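Local coordinates for spindle assembly abnormal protein 6 (Caenorhabditis elegans, PDB 4G79) that forms the central scaffold of centrioles, assembling from homodimers into the structure that ensures their ninefold symmetry, and is required for centrosome biogenesis and duplication, at residues Ile7-Gln12 with Ile40-Asn45; Leu14-Leu19 with Thr105-Ile110; Lys51-Glu56 with Val87-Phe92; Cys118-Phe123 with Lys132-Lys137. All blocks are in the same frame, centred on the assembly; numbering follows the deposited sequence. Where two conformers were deposited one is given.

Contact 1: residues Ile7-Gln12 with Ile40-Asn45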
# COMPACT_ATOMS: atom_id res chain seq x y z
N ILE A 7 -18.37 -24.09 1.85
CA ILE A 7 -17.94 -24.07 3.25
C ILE A 7 -17.88 -22.60 3.69
O ILE A 7 -17.06 -21.83 3.16
CB ILE A 7 -16.59 -24.79 3.47
CG1 ILE A 7 -16.67 -26.30 3.09
CG2 ILE A 7 -16.10 -24.60 4.92
CD1 ILE A 7 -15.34 -26.90 2.55
N ALA A 8 -18.70 -22.23 4.69
CA ALA A 8 -18.73 -20.87 5.23
C ALA A 8 -17.46 -20.64 6.05
O ALA A 8 -17.09 -21.49 6.85
CB ALA A 8 -19.97 -20.66 6.08
N LEU A 9 -16.75 -19.53 5.79
CA LEU A 9 -15.50 -19.25 6.49
C LEU A 9 -15.64 -18.05 7.39
O LEU A 9 -14.96 -17.97 8.41
CB LEU A 9 -14.34 -19.02 5.51
CG LEU A 9 -13.99 -20.16 4.52
CD1 LEU A 9 -12.95 -19.67 3.54
CD2 LEU A 9 -13.44 -21.39 5.23
N PHE A 10 -16.53 -17.12 7.03
CA PHE A 10 -16.74 -15.88 7.75
C PHE A 10 -18.11 -15.35 7.41
O PHE A 10 -18.51 -15.39 6.25
CB PHE A 10 -15.64 -14.86 7.34
CG PHE A 10 -15.69 -13.50 8.02
CD1 PHE A 10 -16.45 -12.47 7.48
CD2 PHE A 10 -14.88 -13.22 9.11
CE1 PHE A 10 -16.47 -11.20 8.09
CE2 PHE A 10 -14.86 -11.93 9.69
CZ PHE A 10 -15.66 -10.93 9.17
N ASP A 11 -18.83 -14.86 8.43
CA ASP A 11 -20.16 -14.26 8.27
C ASP A 11 -20.36 -13.26 9.39
O ASP A 11 -20.73 -13.65 10.49
CB ASP A 11 -21.27 -15.32 8.27
CG ASP A 11 -22.64 -14.81 7.87
OD1 ASP A 11 -22.86 -13.58 7.91
OD2 ASP A 11 -23.48 -15.63 7.47
N GLN A 12 -20.06 -11.99 9.12
CA GLN A 12 -20.23 -10.96 10.15
C GLN A 12 -20.80 -9.69 9.60
O GLN A 12 -20.54 -9.35 8.45
CB GLN A 12 -18.87 -10.62 10.79
CG GLN A 12 -18.09 -11.79 11.41
CD GLN A 12 -18.59 -12.22 12.75
OE1 GLN A 12 -19.26 -11.47 13.47
NE2 GLN A 12 -18.23 -13.44 13.14
N ILE A 40 -17.59 -14.76 3.61
CA ILE A 40 -16.46 -15.34 2.87
C ILE A 40 -16.65 -16.84 2.95
O ILE A 40 -16.93 -17.36 4.04
CB ILE A 40 -15.06 -14.90 3.36
CG1 ILE A 40 -14.94 -13.35 3.43
CG2 ILE A 40 -13.94 -15.51 2.47
CD1 ILE A 40 -13.61 -12.84 4.33
N SER A 41 -16.57 -17.50 1.80
CA SER A 41 -16.71 -18.96 1.75
C SER A 41 -15.77 -19.55 0.74
O SER A 41 -15.20 -18.82 -0.07
CB SER A 41 -18.17 -19.30 1.40
OG SER A 41 -18.54 -18.75 0.15
N GLU A 42 -15.55 -20.88 0.81
CA GLU A 42 -14.79 -21.59 -0.20
C GLU A 42 -15.74 -22.56 -0.86
O GLU A 42 -16.68 -23.05 -0.21
CB GLU A 42 -13.52 -22.30 0.34
CG GLU A 42 -13.79 -23.51 1.21
CD GLU A 42 -12.53 -24.16 1.70
OE1 GLU A 42 -12.04 -23.73 2.77
OE2 GLU A 42 -12.04 -25.11 1.05
N GLN A 43 -15.56 -22.78 -2.15
CA GLN A 43 -16.42 -23.68 -2.91
C GLN A 43 -15.70 -24.27 -4.07
O GLN A 43 -14.66 -23.78 -4.49
CB GLN A 43 -17.71 -22.96 -3.40
CG GLN A 43 -17.45 -21.84 -4.43
CD GLN A 43 -18.67 -21.01 -4.71
OE1 GLN A 43 -19.56 -20.88 -3.88
NE2 GLN A 43 -18.72 -20.38 -5.88
N ARG A 44 -16.28 -25.31 -4.62
CA ARG A 44 -15.75 -25.99 -5.78
C ARG A 44 -16.41 -25.41 -7.03
O ARG A 44 -17.65 -25.35 -7.11
CB ARG A 44 -16.00 -27.51 -5.63
CG ARG A 44 -15.35 -28.40 -6.67
CD ARG A 44 -15.66 -29.86 -6.40
NE ARG A 44 -15.29 -30.72 -7.53
CZ ARG A 44 -14.33 -31.64 -7.49
NH1 ARG A 44 -13.60 -31.81 -6.40
NH2 ARG A 44 -14.09 -32.39 -8.56
N ASN A 45 -15.59 -24.92 -7.99
CA ASN A 45 -16.09 -24.42 -9.27
C ASN A 45 -16.80 -25.60 -9.96
O ASN A 45 -16.27 -26.70 -9.97
CB ASN A 45 -14.96 -23.86 -10.14
CG ASN A 45 -15.41 -23.32 -11.48
OD1 ASN A 45 -15.58 -24.05 -12.44
ND2 ASN A 45 -15.59 -22.02 -11.57
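Two successive residues, Leu9 and Phe10, stand opposite the single residue Ile40, a classic beta bulge in which one carbonyl oxygen serves two neighbouring amides. Leu9 N donates to Ile40 O at 2.8 Å, and Phe10 N reaches the same Ile40 O at 3.0 Å along a more bent path, 141° at the hydrogen. The psi of Leu9, -28°, marks where the backbone leaves the extended form and takes up the extra residue. Phe10 also accepts from Ile40, with Ile40 N 2.9 Å from Phe10 O. Regular antiparallel pairing precedes the bulge at Ile7 and Glu42, a hydrogen-bonded pair with Ile7 N 2.9 Å from Glu42 O.

The bulge turns the Leu9 side chain toward the partner strand, where it crosses Glu42 at about a right angle and sets CD2 of Leu9 3.7 Å from Glu42 OE1. Glu42 CG sits between its own backbone N and carbonyl carbon (chi1 71°), and from there its chain runs beside Ile7, with Glu42 CG 3.8 Å from Ile7 CB. An alanine in place of Leu9 would probably open a gap beside Ser41 and Glu42, leaving Glu42 OE1 without the Leu9 methyl beside it. On the face carrying Phe10 and Ile40, Phe10 CB meets Ile40 CB at 4.0 Å.

This hairpin of strands 7-21 and 29-44 belongs to the globular N-terminal domain. Helix 92-102 packs against it, with Ile97 touching Leu9 and Phe10, and Leu100 and Leu101 touching Phe10; strand 51-58 borders the other side of strand 29-44, where Ile40 meets Phe55.

Contact 2: residues Leu14-Leu19 with Thr105-Ile110; sequences LIASLL and TEINII
Ile107, Ile109 and Leu19 have the most surface buried here, in a parallel pairing of strands 7-21 and 106-111 that joins the first and last strands of the seven-strand order in this beta-sandwich domain. The other neighbouring strands of that order run antiparallel.

Ile107 reaches two residues. Its CD1 comes 3.6 Å from Leu14 CD1, the two side chains crossing at about a right angle, while its CG2 lies 3.8 Å from Ala16 CB. Ile109 spans the next step along the same face: CD1 of Ile109 touches Ala16 CB at 3.7 Å, and CG2 of Ile109 meets Leu18 CD1 at 3.8 Å. Its CG1 is anti to the carbonyl carbon (chi1 -64°), which sends the longer branch to the Ala16 side and leaves CG2 for Leu18. Leu19 points to the other face, beside Ser17 and Asn108. It runs alongside Ile110 in the same direction, with Leu19 CD1 3.7 Å from Ile110 CG1.

Three backbone bonds fix this register. Ser17 N donates to Ile107 O, Ile109 N to Ser17 O, and Leu19 N to Ile109 O, the last at 2.9 Å and nearly straight, 176° at the hydrogen. Phe120 of strand 117-123 touches Ile107, and Phe65 touches both Leu18 and Ile109.

The two segments diverge, their axes 38° apart, and near Ile15 a water takes the place of a direct backbone bond: it donates to Ile15 O at 2.7 Å and accepts from Ile107 N at 3.0 Å.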
# COMPACT_ATOMS: atom_id res chain seq x y z
N LEU A 14 -20.36 -5.85 9.65
CA LEU A 14 -19.26 -4.93 9.90
C LEU A 14 -19.69 -3.53 9.57
O LEU A 14 -20.64 -3.36 8.81
CB LEU A 14 -18.06 -5.32 9.01
CG LEU A 14 -17.46 -6.74 9.18
CD1 LEU A 14 -16.50 -7.06 8.04
CD2 LEU A 14 -16.78 -6.90 10.54
N ILE A 15 -18.95 -2.52 10.09
CA ILE A 15 -19.19 -1.12 9.76
C ILE A 15 -18.31 -0.79 8.59
O ILE A 15 -17.12 -1.07 8.64
CB ILE A 15 -18.94 -0.14 10.97
CG1 ILE A 15 -19.67 -0.52 12.28
CG2 ILE A 15 -19.15 1.32 10.59
CD1 ILE A 15 -21.08 -0.95 12.22
N ALA A 16 -18.86 -0.20 7.54
CA ALA A 16 -18.12 0.22 6.36
C ALA A 16 -18.42 1.66 5.98
O ALA A 16 -19.49 2.18 6.32
CB ALA A 16 -18.48 -0.67 5.18
N SER A 17 -17.51 2.29 5.23
CA SER A 17 -17.80 3.61 4.69
C SER A 17 -18.33 3.38 3.28
O SER A 17 -17.67 2.74 2.47
CB SER A 17 -16.58 4.52 4.68
OG SER A 17 -16.25 4.96 5.99
N LEU A 18 -19.54 3.84 3.01
CA LEU A 18 -20.10 3.67 1.67
C LEU A 18 -20.03 4.98 0.93
O LEU A 18 -20.55 6.00 1.41
CB LEU A 18 -21.55 3.13 1.74
CG LEU A 18 -22.32 2.96 0.40
CD1 LEU A 18 -21.74 1.87 -0.45
CD2 LEU A 18 -23.79 2.62 0.66
N LEU A 19 -19.36 4.95 -0.23
CA LEU A 19 -19.23 6.13 -1.09
C LEU A 19 -20.04 5.88 -2.34
O LEU A 19 -19.91 4.82 -2.96
CB LEU A 19 -17.76 6.43 -1.46
CG LEU A 19 -16.68 6.27 -0.36
CD1 LEU A 19 -15.30 6.37 -0.94
CD2 LEU A 19 -16.85 7.30 0.74
N THR A 105 -9.60 -2.61 11.61
CA THR A 105 -9.59 -2.34 10.17
C THR A 105 -10.66 -1.34 9.72
O THR A 105 -11.58 -1.04 10.48
CB THR A 105 -9.76 -3.65 9.38
OG1 THR A 105 -9.48 -3.36 8.04
CG2 THR A 105 -11.16 -4.24 9.44
N GLU A 106 -10.55 -0.89 8.45
CA GLU A 106 -11.48 0.05 7.82
C GLU A 106 -11.87 -0.48 6.45
O GLU A 106 -11.00 -0.88 5.68
CB GLU A 106 -10.87 1.46 7.69
CG GLU A 106 -10.26 2.04 8.96
CD GLU A 106 -8.78 1.75 9.08
OE1 GLU A 106 -8.02 2.21 8.19
OE2 GLU A 106 -8.38 1.03 10.01
N ILE A 107 -13.18 -0.48 6.16
CA ILE A 107 -13.68 -0.92 4.86
C ILE A 107 -14.29 0.23 4.10
O ILE A 107 -15.15 0.96 4.64
CB ILE A 107 -14.70 -2.09 5.02
CG1 ILE A 107 -14.02 -3.39 5.56
CG2 ILE A 107 -15.43 -2.41 3.68
CD1 ILE A 107 -15.01 -4.39 6.08
N ASN A 108 -13.94 0.37 2.83
CA ASN A 108 -14.63 1.31 1.94
C ASN A 108 -15.32 0.52 0.87
O ASN A 108 -14.71 -0.41 0.31
CB ASN A 108 -13.73 2.32 1.24
CG ASN A 108 -13.15 3.41 2.08
OD1 ASN A 108 -13.55 3.65 3.21
ND2 ASN A 108 -12.16 4.09 1.52
N ILE A 109 -16.55 0.90 0.56
CA ILE A 109 -17.31 0.29 -0.55
C ILE A 109 -17.66 1.45 -1.47
O ILE A 109 -18.26 2.44 -1.02
CB ILE A 109 -18.54 -0.52 -0.07
CG1 ILE A 109 -18.11 -1.74 0.79
CG2 ILE A 109 -19.39 -0.97 -1.26
CD1 ILE A 109 -19.18 -2.14 1.83
N ILE A 110 -17.18 1.40 -2.71
CA ILE A 110 -17.44 2.46 -3.67
C ILE A 110 -18.46 1.89 -4.62
O ILE A 110 -18.15 0.96 -5.36
CB ILE A 110 -16.15 2.97 -4.35
CG1 ILE A 110 -15.12 3.48 -3.31
CG2 ILE A 110 -16.44 4.04 -5.40
CD1 ILE A 110 -13.93 2.74 -3.31
O HOH W 1 -15.00 0.59 8.28
O HOH W 2 -14.42 2.90 7.15

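Contact 3: residues Lys51-Glu56 with Val87-Phe92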
# COMPACT_ATOMS: atom_id res chain seq x y z
N LYS A 51 -10.80 -25.00 -6.46
CA LYS A 51 -11.21 -24.23 -5.29
C LYS A 51 -11.34 -22.76 -5.65
O LYS A 51 -10.46 -22.18 -6.30
CB LYS A 51 -10.21 -24.42 -4.13
CG LYS A 51 -10.52 -23.53 -2.92
CD LYS A 51 -9.45 -23.71 -1.85
CE LYS A 51 -9.71 -22.81 -0.68
NZ LYS A 51 -8.57 -22.84 0.28
N GLU A 52 -12.46 -22.19 -5.21
CA GLU A 52 -12.81 -20.79 -5.37
C GLU A 52 -13.07 -20.21 -4.04
O GLU A 52 -13.68 -20.89 -3.22
CB GLU A 52 -14.12 -20.69 -6.18
CG GLU A 52 -13.94 -20.74 -7.67
CD GLU A 52 -15.24 -20.73 -8.44
OE1 GLU A 52 -16.31 -21.04 -7.87
OE2 GLU A 52 -15.17 -20.44 -9.66
N LEU A 53 -12.69 -18.94 -3.82
CA LEU A 53 -13.13 -18.22 -2.62
C LEU A 53 -14.27 -17.37 -3.08
O LEU A 53 -14.20 -16.90 -4.21
CB LEU A 53 -12.04 -17.34 -2.00
CG LEU A 53 -10.85 -18.05 -1.37
CD1 LEU A 53 -9.87 -17.01 -0.83
CD2 LEU A 53 -11.32 -18.98 -0.23
N LYS A 54 -15.32 -17.18 -2.27
CA LYS A 54 -16.44 -16.34 -2.69
C LYS A 54 -16.61 -15.22 -1.68
O LYS A 54 -16.63 -15.50 -0.50
CB LYS A 54 -17.73 -17.17 -2.83
CG LYS A 54 -18.93 -16.37 -3.32
CD LYS A 54 -19.96 -17.28 -3.89
CE LYS A 54 -21.20 -16.51 -4.28
NZ LYS A 54 -21.07 -15.94 -5.65
N PHE A 55 -16.70 -13.95 -2.14
CA PHE A 55 -16.91 -12.79 -1.26
C PHE A 55 -18.27 -12.26 -1.53
O PHE A 55 -18.63 -12.12 -2.70
CB PHE A 55 -15.85 -11.69 -1.49
CG PHE A 55 -14.48 -12.07 -1.00
CD1 PHE A 55 -13.64 -12.87 -1.77
CD2 PHE A 55 -14.02 -11.61 0.23
CE1 PHE A 55 -12.37 -13.22 -1.30
CE2 PHE A 55 -12.74 -11.96 0.69
CZ PHE A 55 -11.94 -12.78 -0.07
N GLU A 56 -19.07 -12.03 -0.49
CA GLU A 56 -20.45 -11.56 -0.69
C GLU A 56 -20.77 -10.47 0.27
O GLU A 56 -20.48 -10.58 1.47
CB GLU A 56 -21.49 -12.69 -0.51
CG GLU A 56 -21.42 -13.85 -1.50
CD GLU A 56 -22.31 -15.02 -1.12
OE1 GLU A 56 -21.83 -15.90 -0.37
OE2 GLU A 56 -23.49 -15.03 -1.54
N VAL A 87 1.14 -13.42 0.98
CA VAL A 87 0.62 -14.75 1.36
C VAL A 87 0.11 -15.46 0.11
O VAL A 87 -0.31 -14.80 -0.84
CB VAL A 87 -0.48 -14.70 2.49
CG1 VAL A 87 0.13 -14.18 3.79
CG2 VAL A 87 -1.69 -13.85 2.09
N ASP A 88 0.15 -16.78 0.10
CA ASP A 88 -0.35 -17.55 -1.04
C ASP A 88 -1.88 -17.70 -0.96
O ASP A 88 -2.51 -17.30 0.03
CB ASP A 88 0.34 -18.94 -1.11
CG ASP A 88 0.27 -19.74 0.18
OD1 ASP A 88 -0.82 -19.82 0.77
OD2 ASP A 88 1.28 -20.37 0.54
N PHE A 89 -2.49 -18.25 -2.01
CA PHE A 89 -3.93 -18.38 -2.09
C PHE A 89 -4.52 -19.19 -0.92
O PHE A 89 -5.56 -18.80 -0.43
CB PHE A 89 -4.31 -18.99 -3.44
CG PHE A 89 -5.77 -19.22 -3.69
CD1 PHE A 89 -6.68 -18.17 -3.60
CD2 PHE A 89 -6.24 -20.48 -4.04
CE1 PHE A 89 -8.04 -18.38 -3.87
CE2 PHE A 89 -7.60 -20.70 -4.28
CZ PHE A 89 -8.49 -19.65 -4.21
N ASP A 90 -3.86 -20.28 -0.48
CA ASP A 90 -4.29 -21.15 0.63
C ASP A 90 -4.35 -20.38 1.97
O ASP A 90 -5.27 -20.56 2.77
CB ASP A 90 -3.31 -22.33 0.76
CG ASP A 90 -3.74 -23.40 1.75
OD1 ASP A 90 -4.61 -24.22 1.39
OD2 ASP A 90 -3.19 -23.42 2.87
N ALA A 91 -3.33 -19.57 2.22
CA ALA A 91 -3.23 -18.83 3.48
C ALA A 91 -4.10 -17.57 3.46
O ALA A 91 -4.54 -17.11 4.52
CB ALA A 91 -1.78 -18.45 3.73
N PHE A 92 -4.36 -17.01 2.28
CA PHE A 92 -5.08 -15.74 2.15
C PHE A 92 -6.41 -15.67 2.93
O PHE A 92 -6.53 -14.69 3.67
CB PHE A 92 -5.32 -15.37 0.69
CG PHE A 92 -6.12 -14.11 0.47
CD1 PHE A 92 -5.57 -12.86 0.78
CD2 PHE A 92 -7.36 -14.15 -0.14
CE1 PHE A 92 -6.28 -11.69 0.52
CE2 PHE A 92 -8.07 -12.98 -0.40
CZ PHE A 92 -7.53 -11.76 -0.05
O HOH W 3 -7.78 -20.18 -0.89
O HOH W 4 -7.43 -22.18 2.94
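Lys51, the first residue of strand 51-58, reaches across to Phe89 in the turn that leads into helix 92-102; both segments lie in the PISA region, and the contact packs the start of that helix against the sheet. Every side-chain torsion of Lys51 is anti, and the fully extended chain carries NZ to a water 3.0 Å away. That water donates to Phe89 O at 2.7 Å and lies over the centre of the Phe89 ring, so it joins the ammonium to the turn. A second water, weakly bonded to Lys51 NZ, donates to Asp90 O. The backbone takes part too: Lys51 O stands at the edge of the same ring, 3.8 Å from Phe89 CE2.

The Leu53 and Phe89 side chains run antiparallel past one another, Leu53 CG 3.8 Å from Phe89 CE1, while Leu53 CD1 lies in the ring plane of Phe92, 3.9 Å from Phe92 CD2. An alanine in place of Phe89 would probably open a gap beside Leu53 and leave the bridging water without the ring beneath it.

Phe55 continues the apolar row, its CZ 3.9 Å from Phe92 CE2. Phe92 also meets Phe134 edge-to-face. The turn that carries Phe89 and leads to Phe92, the first residue of the helix, contains an Asx motif, in which Ala91 N donates to Asp88 OD1 at 2.9 Å.

Contact 4: residues Cys118-Phe123 with Lys132-Lys137; sequences CSFELF and KIFSIK
Lys132 lies across Phe123 and ends at Glu121, all three on one face of the hairpin formed by strands 117-123 and 132-140. Its CG stands over the Phe123 ring, 4.3 Å from the centroid and 26° off the normal, a CH-pi contact. Farther out the chain bends at chi3 (-100°), swinging CE round toward the carboxylate; Lys132 NZ then makes a salt bridge with Glu121 OE2, long at 3.4 Å and weak as a hydrogen bond.

The opposite face carries Phe120, Leu122, Phe134 and Ile136. Leu122 CD2 meets Phe134 CE1 at 3.9 Å. Phe134 CZ approaches the edge of the Phe120 ring near its plane, 4.4 Å from CE1 of Phe120, so the two rings touch only loosely.

The backbone sets these positions. Phe120 and Ile136 exchange two bonds as a regular hydrogen-bonded pair. At the other end strand 132-140 spends two residues, Ile133 and Phe134, opposite Leu122, a classic beta bulge: Ile133 N donates to Leu122 O at 2.7 Å, and Leu122 N to Phe134 O at 3.0 Å. Ile133, with psi -57°, is where the strand departs from the extended form, and the side chain of this bulge residue lies beside Leu122, its CD1 3.9 Å from Leu122 CG.

Around this hairpin, strand 106-111 pairs along the other edge of strand 117-123. Ile96 of helix 92-102 and Leu79 and His83 of helix 73-83 touch Phe134, while Ile133 rests on Ile96 and His99 and, across the subunit boundary, on Ile128 of the second subunit.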
# COMPACT_ATOMS: atom_id res chain seq x y z
N CYS A 118 -19.54 -2.78 -7.12
CA CYS A 118 -18.91 -1.97 -6.11
C CYS A 118 -17.49 -2.44 -5.96
O CYS A 118 -17.17 -3.57 -6.32
CB CYS A 118 -19.67 -2.05 -4.79
SG CYS A 118 -19.51 -3.64 -3.94
N SER A 119 -16.64 -1.57 -5.44
CA SER A 119 -15.27 -1.92 -5.12
C SER A 119 -15.23 -2.07 -3.62
O SER A 119 -15.70 -1.18 -2.92
CB SER A 119 -14.31 -0.84 -5.61
OG SER A 119 -12.99 -1.10 -5.17
N PHE A 120 -14.82 -3.23 -3.13
CA PHE A 120 -14.69 -3.50 -1.72
C PHE A 120 -13.20 -3.27 -1.42
O PHE A 120 -12.35 -3.93 -2.02
CB PHE A 120 -15.14 -4.95 -1.40
CG PHE A 120 -14.89 -5.42 0.02
CD1 PHE A 120 -13.68 -5.98 0.37
CD2 PHE A 120 -15.88 -5.29 0.99
CE1 PHE A 120 -13.45 -6.42 1.69
CE2 PHE A 120 -15.66 -5.75 2.29
CZ PHE A 120 -14.45 -6.30 2.63
N GLU A 121 -12.90 -2.36 -0.51
CA GLU A 121 -11.51 -2.04 -0.17
C GLU A 121 -11.27 -2.26 1.29
O GLU A 121 -12.03 -1.73 2.11
CB GLU A 121 -11.21 -0.58 -0.53
CG GLU A 121 -11.51 -0.18 -1.97
CD GLU A 121 -10.92 1.16 -2.38
OE1 GLU A 121 -11.06 2.14 -1.62
OE2 GLU A 121 -10.32 1.22 -3.47
N LEU A 122 -10.26 -3.06 1.63
CA LEU A 122 -9.90 -3.34 3.01
C LEU A 122 -8.61 -2.60 3.36
O LEU A 122 -7.66 -2.68 2.60
CB LEU A 122 -9.73 -4.87 3.22
CG LEU A 122 -9.42 -5.31 4.66
CD1 LEU A 122 -10.53 -4.86 5.62
CD2 LEU A 122 -9.29 -6.81 4.72
N PHE A 123 -8.57 -1.92 4.53
CA PHE A 123 -7.41 -1.14 4.97
C PHE A 123 -7.02 -1.49 6.33
O PHE A 123 -7.85 -1.97 7.09
CB PHE A 123 -7.71 0.38 4.96
CG PHE A 123 -8.08 0.98 3.63
CD1 PHE A 123 -9.39 0.89 3.16
CD2 PHE A 123 -7.15 1.68 2.88
CE1 PHE A 123 -9.75 1.48 1.95
CE2 PHE A 123 -7.50 2.25 1.65
CZ PHE A 123 -8.81 2.16 1.21
N LYS A 132 -3.82 0.32 2.67
CA LYS A 132 -4.71 -0.57 1.89
C LYS A 132 -4.16 -1.98 1.83
O LYS A 132 -2.98 -2.17 1.53
CB LYS A 132 -4.93 -0.05 0.46
CG LYS A 132 -6.10 -0.77 -0.25
CD LYS A 132 -6.07 -0.60 -1.76
CE LYS A 132 -7.01 0.45 -2.28
NZ LYS A 132 -7.01 0.49 -3.77
N ILE A 133 -5.00 -2.98 2.15
CA ILE A 133 -4.58 -4.38 2.07
C ILE A 133 -4.87 -4.86 0.65
O ILE A 133 -3.95 -5.29 -0.07
CB ILE A 133 -5.28 -5.23 3.16
CG1 ILE A 133 -4.95 -4.64 4.57
CG2 ILE A 133 -4.81 -6.70 3.06
CD1 ILE A 133 -5.67 -5.33 5.75
N PHE A 134 -6.13 -4.74 0.22
CA PHE A 134 -6.50 -5.12 -1.15
C PHE A 134 -7.83 -4.49 -1.46
O PHE A 134 -8.48 -3.95 -0.58
CB PHE A 134 -6.54 -6.68 -1.33
CG PHE A 134 -7.73 -7.39 -0.70
CD1 PHE A 134 -7.72 -7.74 0.64
CD2 PHE A 134 -8.84 -7.72 -1.47
CE1 PHE A 134 -8.82 -8.37 1.23
CE2 PHE A 134 -9.95 -8.37 -0.89
CZ PHE A 134 -9.93 -8.69 0.45
N SER A 135 -8.21 -4.55 -2.72
CA SER A 135 -9.52 -4.15 -3.18
C SER A 135 -9.96 -5.19 -4.20
O SER A 135 -9.12 -5.78 -4.88
CB SER A 135 -9.53 -2.73 -3.76
OG SER A 135 -8.80 -2.63 -4.97
N ILE A 136 -11.25 -5.44 -4.28
CA ILE A 136 -11.81 -6.40 -5.22
C ILE A 136 -13.11 -5.84 -5.75
O ILE A 136 -13.87 -5.24 -4.99
CB ILE A 136 -11.96 -7.80 -4.54
CG1 ILE A 136 -12.34 -8.90 -5.56
CG2 ILE A 136 -12.88 -7.78 -3.30
CD1 ILE A 136 -12.17 -10.36 -5.08
N LYS A 137 -13.35 -6.00 -7.05
CA LYS A 137 -14.59 -5.58 -7.68
C LYS A 137 -15.65 -6.67 -7.45
O LYS A 137 -15.45 -7.83 -7.84
CB LYS A 137 -14.36 -5.32 -9.18
CG LYS A 137 -15.56 -4.73 -9.91
CD LYS A 137 -15.21 -4.40 -11.35
CE LYS A 137 -16.37 -3.82 -12.11
NZ LYS A 137 -15.96 -3.30 -13.44

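How the contacts relate
From the N terminus, contact 1 closes the first loop, joining 7-12 to 40-45 as a hairpin. Contact 2 starts on the same strand 7-21 but runs from 14-19 to 105-110, so it crosses contact 1 along the chain and joins the two ends of the strand order. Contact 3, tying strand 51-58 to the turn before helix 92-102, is nested inside the loop of contact 2. Contact 4 follows all three in series, closing the last hairpin. The centres of contacts 1 and 3 are about 9 Å apart, as are those of 2 and 4, whereas contacts 1 and 2 are about 20 Å apart on opposite sides of the chain's centre.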